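PDB 4PYS: beta-N-acetylhexosaminidase, which probably releases terminal beta-linked N-acetylhexosamine residues from glycans or glycoconjugates by hydrolysis, as a family 20 glycoside hydrolase. Local coordinates for residues K60-V63 and I67-K70; Y47-P52 and Y152-S157. All coordinates share one frame; numbering follows the deposited sequence.

Contact 1: residues K60-V63 and I67-K70; sequences KEEV and ISWK
The carboxylate of E62 is the flat group shared by S68 and K70, one at each oxygen. K70 NZ meets OE1 of E62 on the syn side at 2.6 Å, 16° out of the carboxylate plane, a short hydrogen bond within a salt bridge. S68 OG donates to E62 OE2 at 2.9 Å from the anti side, 27° out of plane, and both donors are displaced to the same side of that plane. K70 bends at chi2 (-95°) and chi3, which carries its CD and CE across in front of the two oxygens, and the extended last bond carries NZ on to OE1. E62's chain is extended and spans the gap, E62 CG reaching 3.8 Å from S68 CB. E62 and K70 also touch a crystal neighbour, so their pose may partly reflect the lattice. Within the family 20 domain 2, E62 reaches to strand 67-71 from a 3-10 turn in the loop after strand 56-58, the two strands lying parallel on either side of 31-35. Strand 67-71 runs between parallel strands 31-35 and 89-93; Y34 lies against E62 and S68, and E92 against K70, while W69 points to the other face, where F42 and F46 meet its indole.

Contact 2: residues Y47-P52 and Y152-S157; sequences YEKLVP and YIDMAS
The backbones of K49 and D154 stay well apart, their CA atoms 10.8 Å from each other, so this meeting of helix 43-49 with helix 146-158 is bridged mainly by the long side chain of K49. The motif is a salt-bridge network across a domain interface: the first helix belongs to the family 20 domain 2, the second to the TIM-barrel catalytic domain, where it connects parallel strands 132-138 and 163-170 in a beta-alpha-beta crossover. K49 NZ donates to D154 OD2 at 2.9 Å, approaching on the syn side and 18° out of the carboxylate plane. D154 turns its carboxylate out from the barrel helix with CG anti to the backbone N (chi1 -160°), and K49 comes to it from the opposite direction. The same ammonium bonds E48 OE2 at 3.0 Å, using the anti lone pair of that oxygen, so the lysine joins two acidic groups from different domains. These like charges would be expected to repel, E48 OE2 and D154 OD1 being 4.3 Å apart. R216 probably offsets this, as its NH2 forms salt bridges with both of those oxygens; the two positive groups together probably favour the ionised form of both acids. R216 is itself tied to the barrel helix through its carbonyl, which S157 OG bonds, and S157 OG also bonds Q104 of helix 96-109, a further polar link between the domains. Y212 of helix 203-214 lies against D154, and R107 against K49. The buried surface between the two segments is small, 77 Å², as expected of charged tips rather than packed helices. At K49 NZ the directions to E48 OE2 and D154 OD2 open an angle of about 106°, close to the tetrahedral value for two N-H bonds of one ammonium.

How the contacts relate
From the N terminus, the chain first runs through 47-52 at the end of helix 43-49, then through both halves of contact 1, and only a hundred residues after 47-52 reaches 152-157. Contact 2 therefore closes a long loop that holds most of the remaining domain 2 sheet and helix 96-109, while contact 1 closes a tight loop of three intervening residues nested inside it. The two do not touch: their centres are 22 Å apart and their nearest atoms about 6 Å. Contact 1 is local to domain 2, binding a strand-to-strand loop onto the sheet, whereas contact 2 joins that domain to the catalytic barrel.

Contact 1: residues K60-V63 and I67-K70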
ATOM      1  N   LYS A  60      -2.951  22.776 -30.364  1.00 52.18           N
ATOM      2  CA  LYS A  60      -2.699  24.051 -29.709  1.00 57.72           C
ATOM      3  C   LYS A  60      -4.018  24.703 -29.295  1.00 52.60           C
ATOM      4  O   LYS A  60      -4.092  25.372 -28.263  1.00 54.13           O
ATOM      5  CB  LYS A  60      -1.909  24.990 -30.621  1.00 63.35           C
ATOM      6  CG  LYS A  60      -0.916  25.863 -29.868  1.00 65.62           C
ATOM      7  CD  LYS A  60      -0.585  27.134 -30.634  1.00 67.04           C
ATOM      8  N   GLU A  61      -5.055  24.503 -30.106  1.00 51.12           N
ATOM      9  CA  GLU A  61      -6.372  25.080 -29.833  1.00 53.49           C
ATOM     10  C   GLU A  61      -7.318  24.052 -29.224  1.00 49.93           C
ATOM     11  O   GLU A  61      -7.622  23.035 -29.852  1.00 53.43           O
ATOM     12  CB  GLU A  61      -6.979  25.654 -31.115  1.00 60.64           C
ATOM     13  CG  GLU A  61      -6.289  26.912 -31.611  1.00 73.19           C
ATOM     14  CD  GLU A  61      -6.432  28.067 -30.637  1.00 83.62           C
ATOM     15  OE1 GLU A  61      -5.400  28.543 -30.116  1.00 87.74           O
ATOM     16  OE2 GLU A  61      -7.577  28.500 -30.389  1.00 87.07           O
ATOM     17  N   GLU A  62      -7.785  24.317 -28.007  1.00 43.50           N
ATOM     18  CA  GLU A  62      -8.641  23.367 -27.298  1.00 40.54           C
ATOM     19  C   GLU A  62      -9.912  23.019 -28.073  1.00 37.65           C
ATOM     20  O   GLU A  62     -10.373  21.873 -28.041  1.00 39.76           O
ATOM     21  CB  GLU A  62      -9.011  23.888 -25.901  1.00 38.92           C
ATOM     22  CG  GLU A  62      -9.929  22.946 -25.135  1.00 37.24           C
ATOM     23  CD  GLU A  62     -10.262  23.435 -23.739  1.00 37.02           C
ATOM     24  OE1 GLU A  62      -9.847  24.559 -23.387  1.00 41.68           O
ATOM     25  OE2 GLU A  62     -10.941  22.689 -23.001  1.00 39.01           O
ATOM     26  N   VAL A  63     -10.468  24.007 -28.770  1.00 40.56           N
ATOM     27  CA  VAL A  63     -11.753  23.834 -29.438  1.00 47.59           C
ATOM     28  C   VAL A  63     -11.704  22.697 -30.470  1.00 52.70           C
ATOM     29  O   VAL A  63     -12.708  22.022 -30.712  1.00 50.73           O
ATOM     30  CB  VAL A  63     -12.248  25.163 -30.070  1.00 45.58           C
ATOM     31  CG1 VAL A  63     -11.415  25.527 -31.280  1.00 47.40           C
ATOM     32  CG2 VAL A  63     -13.714  25.057 -30.445  1.00 50.42           C
ATOM     33  N   ILE A  67     -10.366  15.536 -26.616  1.00 30.08           N
ATOM     34  CA  ILE A  67     -10.191  15.414 -25.172  1.00 25.26           C
ATOM     35  C   ILE A  67      -9.326  16.555 -24.678  1.00 33.63           C
ATOM     36  O   ILE A  67      -8.258  16.800 -25.230  1.00 32.00           O
ATOM     37  CB  ILE A  67      -9.492  14.094 -24.788  1.00 26.24           C
ATOM     38  CG1 ILE A  67     -10.246  12.893 -25.362  1.00 28.26           C
ATOM     39  CG2 ILE A  67      -9.375  13.988 -23.274  1.00 29.49           C
ATOM     40  CD1 ILE A  67      -9.578  11.541 -25.048  1.00 29.98           C
ATOM     41  N   SER A  68      -9.784  17.273 -23.656  1.00 28.69           N
ATOM     42  CA  SER A  68      -8.936  18.287 -23.041  1.00 31.89           C
ATOM     43  C   SER A  68      -8.699  17.997 -21.568  1.00 28.14           C
ATOM     44  O   SER A  68      -9.541  17.412 -20.878  1.00 27.65           O
ATOM     45  CB  SER A  68      -9.463  19.709 -23.259  1.00 38.90           C
ATOM     46  OG  SER A  68     -10.838  19.807 -22.985  1.00 43.63           O
ATOM     47  N   TRP A  69      -7.521  18.386 -21.106  1.00 24.03           N
ATOM     48  CA  TRP A  69      -7.082  18.107 -19.747  1.00 23.95           C
ATOM     49  C   TRP A  69      -6.857  19.455 -19.088  1.00 28.77           C
ATOM     50  O   TRP A  69      -5.910  20.167 -19.431  1.00 29.30           O
ATOM     51  CB  TRP A  69      -5.780  17.304 -19.798  1.00 26.85           C
ATOM     52  CG  TRP A  69      -5.922  16.015 -20.571  1.00 29.72           C
ATOM     53  CD1 TRP A  69      -5.793  15.847 -21.923  1.00 32.48           C
ATOM     54  CD2 TRP A  69      -6.237  14.720 -20.035  1.00 27.40           C
ATOM     55  NE1 TRP A  69      -6.006  14.529 -22.258  1.00 27.78           N
ATOM     56  CE2 TRP A  69      -6.284  13.818 -21.116  1.00 28.29           C
ATOM     57  CE3 TRP A  69      -6.489  14.239 -18.745  1.00 26.04           C
ATOM     58  CZ2 TRP A  69      -6.557  12.452 -20.941  1.00 29.75           C
ATOM     59  CZ3 TRP A  69      -6.763  12.878 -18.572  1.00 24.41           C
ATOM     60  CH2 TRP A  69      -6.796  12.005 -19.662  1.00 27.13           C
ATOM     61  N   LYS A  70      -7.750  19.827 -18.173  1.00 24.92           N
ATOM     62  CA  LYS A  70      -7.764  21.188 -17.647  1.00 24.47           C
ATOM     63  C   LYS A  70      -7.626  21.201 -16.134  1.00 26.01           C
ATOM     64  O   LYS A  70      -8.058  20.284 -15.459  1.00 28.46           O
ATOM     65  CB  LYS A  70      -9.072  21.887 -18.032  1.00 29.99           C
ATOM     66  CG  LYS A  70      -9.387  21.843 -19.522  1.00 35.43           C
ATOM     67  CD  LYS A  70      -8.907  23.073 -20.237  1.00 45.94           C
ATOM     68  CE  LYS A  70      -9.890  24.215 -20.020  1.00 40.46           C
ATOM     69  NZ  LYS A  70      -9.644  25.310 -20.951  1.00 37.41           N
TER

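Contact 2: residues Y47-P52 and Y152-S157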
ATOM      1  N   TYR A  47      -1.410   6.663 -22.302  1.00 25.75           N
ATOM      2  CA  TYR A  47      -0.920   5.970 -23.495  1.00 30.15           C
ATOM      3  C   TYR A  47      -0.952   4.453 -23.306  1.00 31.00           C
ATOM      4  O   TYR A  47      -1.196   3.692 -24.241  1.00 29.71           O
ATOM      5  CB  TYR A  47       0.506   6.409 -23.841  1.00 32.88           C
ATOM      6  CG  TYR A  47       0.648   7.854 -24.280  1.00 35.96           C
ATOM      7  CD1 TYR A  47      -0.378   8.511 -24.952  1.00 39.05           C
ATOM      8  CD2 TYR A  47       1.819   8.560 -24.022  1.00 38.62           C
ATOM      9  CE1 TYR A  47      -0.241   9.832 -25.348  1.00 40.51           C
ATOM     10  CE2 TYR A  47       1.965   9.872 -24.414  1.00 39.73           C
ATOM     11  CZ  TYR A  47       0.932  10.504 -25.078  1.00 45.17           C
ATOM     12  OH  TYR A  47       1.081  11.817 -25.465  1.00 45.58           O
ATOM     13  N   GLU A  48      -0.702   4.015 -22.083  1.00 25.59           N
ATOM     14  CA  GLU A  48      -0.656   2.593 -21.787  1.00 29.09           C
ATOM     15  C   GLU A  48      -2.043   1.947 -21.710  1.00 30.80           C
ATOM     16  O   GLU A  48      -2.223   0.794 -22.115  1.00 31.27           O
ATOM     17  CB  GLU A  48       0.093   2.384 -20.468  1.00 34.58           C
ATOM     18  CG  GLU A  48       0.267   0.933 -20.067  1.00 35.03           C
ATOM     19  CD  GLU A  48       0.917   0.792 -18.704  1.00 46.28           C
ATOM     20  OE1 GLU A  48       1.999   1.386 -18.485  1.00 47.47           O
ATOM     21  OE2 GLU A  48       0.336   0.089 -17.854  1.00 50.06           O
ATOM     22  N   LYS A  49      -3.024   2.685 -21.200  1.00 23.19           N
ATOM     23  CA  LYS A  49      -4.306   2.079 -20.836  1.00 25.74           C
ATOM     24  C   LYS A  49      -5.454   2.428 -21.779  1.00 32.21           C
ATOM     25  O   LYS A  49      -6.434   1.686 -21.862  1.00 31.82           O
ATOM     26  CB  LYS A  49      -4.699   2.465 -19.409  1.00 30.45           C
ATOM     27  CG  LYS A  49      -3.707   2.054 -18.309  1.00 30.59           C
ATOM     28  CD  LYS A  49      -3.461   0.545 -18.277  1.00 25.07           C
ATOM     29  CE  LYS A  49      -2.773   0.131 -16.961  1.00 23.70           C
ATOM     30  NZ  LYS A  49      -2.249  -1.290 -17.017  1.00 26.17           N
ATOM     31  N   LEU A  50      -5.333   3.546 -22.494  1.00 25.32           N
ATOM     32  CA  LEU A  50      -6.454   4.058 -23.291  1.00 24.87           C
ATOM     33  C   LEU A  50      -6.148   4.234 -24.782  1.00 33.63           C
ATOM     34  O   LEU A  50      -6.747   3.563 -25.626  1.00 34.42           O
ATOM     35  CB  LEU A  50      -6.973   5.370 -22.685  1.00 26.53           C
ATOM     36  CG  LEU A  50      -7.670   5.203 -21.332  1.00 30.91           C
ATOM     37  CD1 LEU A  50      -7.867   6.534 -20.633  1.00 34.52           C
ATOM     38  CD2 LEU A  50      -9.005   4.511 -21.554  1.00 37.57           C
ATOM     39  N   VAL A  51      -5.233   5.146 -25.103  1.00 29.97           N
ATOM     40  CA  VAL A  51      -4.901   5.447 -26.500  1.00 33.54           C
ATOM     41  C   VAL A  51      -3.393   5.548 -26.649  1.00 31.44           C
ATOM     42  O   VAL A  51      -2.770   6.379 -25.989  1.00 35.38           O
ATOM     43  CB  VAL A  51      -5.499   6.805 -26.941  1.00 34.36           C
ATOM     44  CG1 VAL A  51      -5.166   7.099 -28.412  1.00 34.67           C
ATOM     45  CG2 VAL A  51      -6.996   6.836 -26.711  1.00 42.13           C
ATOM     46  N   PRO A  52      -2.806   4.723 -27.532  1.00 36.34           N
ATOM     47  CA  PRO A  52      -1.358   4.756 -27.772  1.00 34.79           C
ATOM     48  C   PRO A  52      -0.919   6.129 -28.262  1.00 37.52           C
ATOM     49  O   PRO A  52      -1.656   6.750 -29.027  1.00 34.03           O
ATOM     50  CB  PRO A  52      -1.169   3.752 -28.919  1.00 41.64           C
ATOM     51  CG  PRO A  52      -2.394   2.902 -28.921  1.00 48.48           C
ATOM     52  CD  PRO A  52      -3.497   3.793 -28.447  1.00 38.79           C
ATOM     53  N   TYR A 152       0.999  -5.289  -8.808  1.00 19.26           N
ATOM     54  CA  TYR A 152       0.222  -4.862  -7.641  1.00 18.49           C
ATOM     55  C   TYR A 152       0.252  -3.360  -7.416  1.00 19.76           C
ATOM     56  O   TYR A 152      -0.691  -2.789  -6.851  1.00 19.10           O
ATOM     57  CB  TYR A 152       0.613  -5.687  -6.402  1.00 19.26           C
ATOM     58  CG  TYR A 152       0.194  -7.107  -6.647  1.00 19.68           C
ATOM     59  CD1 TYR A 152      -1.155  -7.444  -6.699  1.00 21.12           C
ATOM     60  CD2 TYR A 152       1.129  -8.096  -6.902  1.00 22.25           C
ATOM     61  CE1 TYR A 152      -1.559  -8.740  -6.975  1.00 22.43           C
ATOM     62  CE2 TYR A 152       0.732  -9.398  -7.165  1.00 23.44           C
ATOM     63  CZ  TYR A 152      -0.603  -9.711  -7.203  1.00 24.73           C
ATOM     64  OH  TYR A 152      -0.980 -11.004  -7.486  1.00 23.58           O
ATOM     65  N   ILE A 153       1.307  -2.703  -7.887  1.00 18.71           N
ATOM     66  CA  ILE A 153       1.304  -1.242  -7.929  1.00 18.82           C
ATOM     67  C   ILE A 153       0.238  -0.778  -8.928  1.00 19.10           C
ATOM     68  O   ILE A 153      -0.543   0.145  -8.658  1.00 18.67           O
ATOM     69  CB  ILE A 153       2.682  -0.726  -8.349  1.00 21.04           C
ATOM     70  CG1 ILE A 153       3.668  -0.924  -7.193  1.00 20.67           C
ATOM     71  CG2 ILE A 153       2.602   0.754  -8.794  1.00 20.11           C
ATOM     72  CD1 ILE A 153       5.131  -0.618  -7.542  1.00 21.25           C
ATOM     73  N   ASP A 154       0.197  -1.437 -10.081  1.00 16.74           N
ATOM     74  CA  ASP A 154      -0.816  -1.123 -11.086  1.00 17.71           C
ATOM     75  C   ASP A 154      -2.215  -1.367 -10.522  1.00 21.13           C
ATOM     76  O   ASP A 154      -3.141  -0.580 -10.763  1.00 19.97           O
ATOM     77  CB  ASP A 154      -0.574  -1.981 -12.333  1.00 20.36           C
ATOM     78  CG  ASP A 154      -1.234  -1.423 -13.577  1.00 25.66           C
ATOM     79  OD1 ASP A 154      -1.157  -0.191 -13.808  1.00 23.20           O
ATOM     80  OD2 ASP A 154      -1.831  -2.223 -14.331  1.00 27.15           O
HETATM   81  N   MSE A 155      -2.375  -2.447  -9.757  1.00 18.86           N
HETATM   82  CA  MSE A 155      -3.666  -2.726  -9.115  1.00 19.22           C
HETATM   83  C   MSE A 155      -4.056  -1.602  -8.164  1.00 16.85           C
HETATM   84  O   MSE A 155      -5.208  -1.144  -8.148  1.00 18.57           O
HETATM   85  CB  MSE A 155      -3.611  -4.044  -8.339  1.00 19.19           C
HETATM   86  CG  MSE A 155      -4.886  -4.290  -7.548  1.00 20.13           C
HETATM   87 SE   MSE A 155      -4.611  -5.575  -6.112  0.70 21.50          SE
HETATM   88  CE  MSE A 155      -3.577  -4.423  -4.940  1.00 23.64           C
ATOM     89  N   ALA A 156      -3.102  -1.149  -7.371  1.00 18.28           N
ATOM     90  CA  ALA A 156      -3.387  -0.116  -6.379  1.00 18.10           C
ATOM     91  C   ALA A 156      -3.905   1.128  -7.084  1.00 21.37           C
ATOM     92  O   ALA A 156      -4.899   1.715  -6.673  1.00 16.77           O
ATOM     93  CB  ALA A 156      -2.119   0.196  -5.576  1.00 17.57           C
ATOM     94  N   SER A 157      -3.248   1.505  -8.173  1.00 18.78           N
ATOM     95  CA  SER A 157      -3.667   2.682  -8.948  1.00 17.49           C
ATOM     96  C   SER A 157      -5.044   2.471  -9.557  1.00 18.39           C
ATOM     97  O   SER A 157      -5.887   3.375  -9.549  1.00 19.67           O
ATOM     98  CB  SER A 157      -2.663   2.953 -10.067  1.00 20.06           C
ATOM     99  OG  SER A 157      -2.973   4.175 -10.728  1.00 24.76           O
TER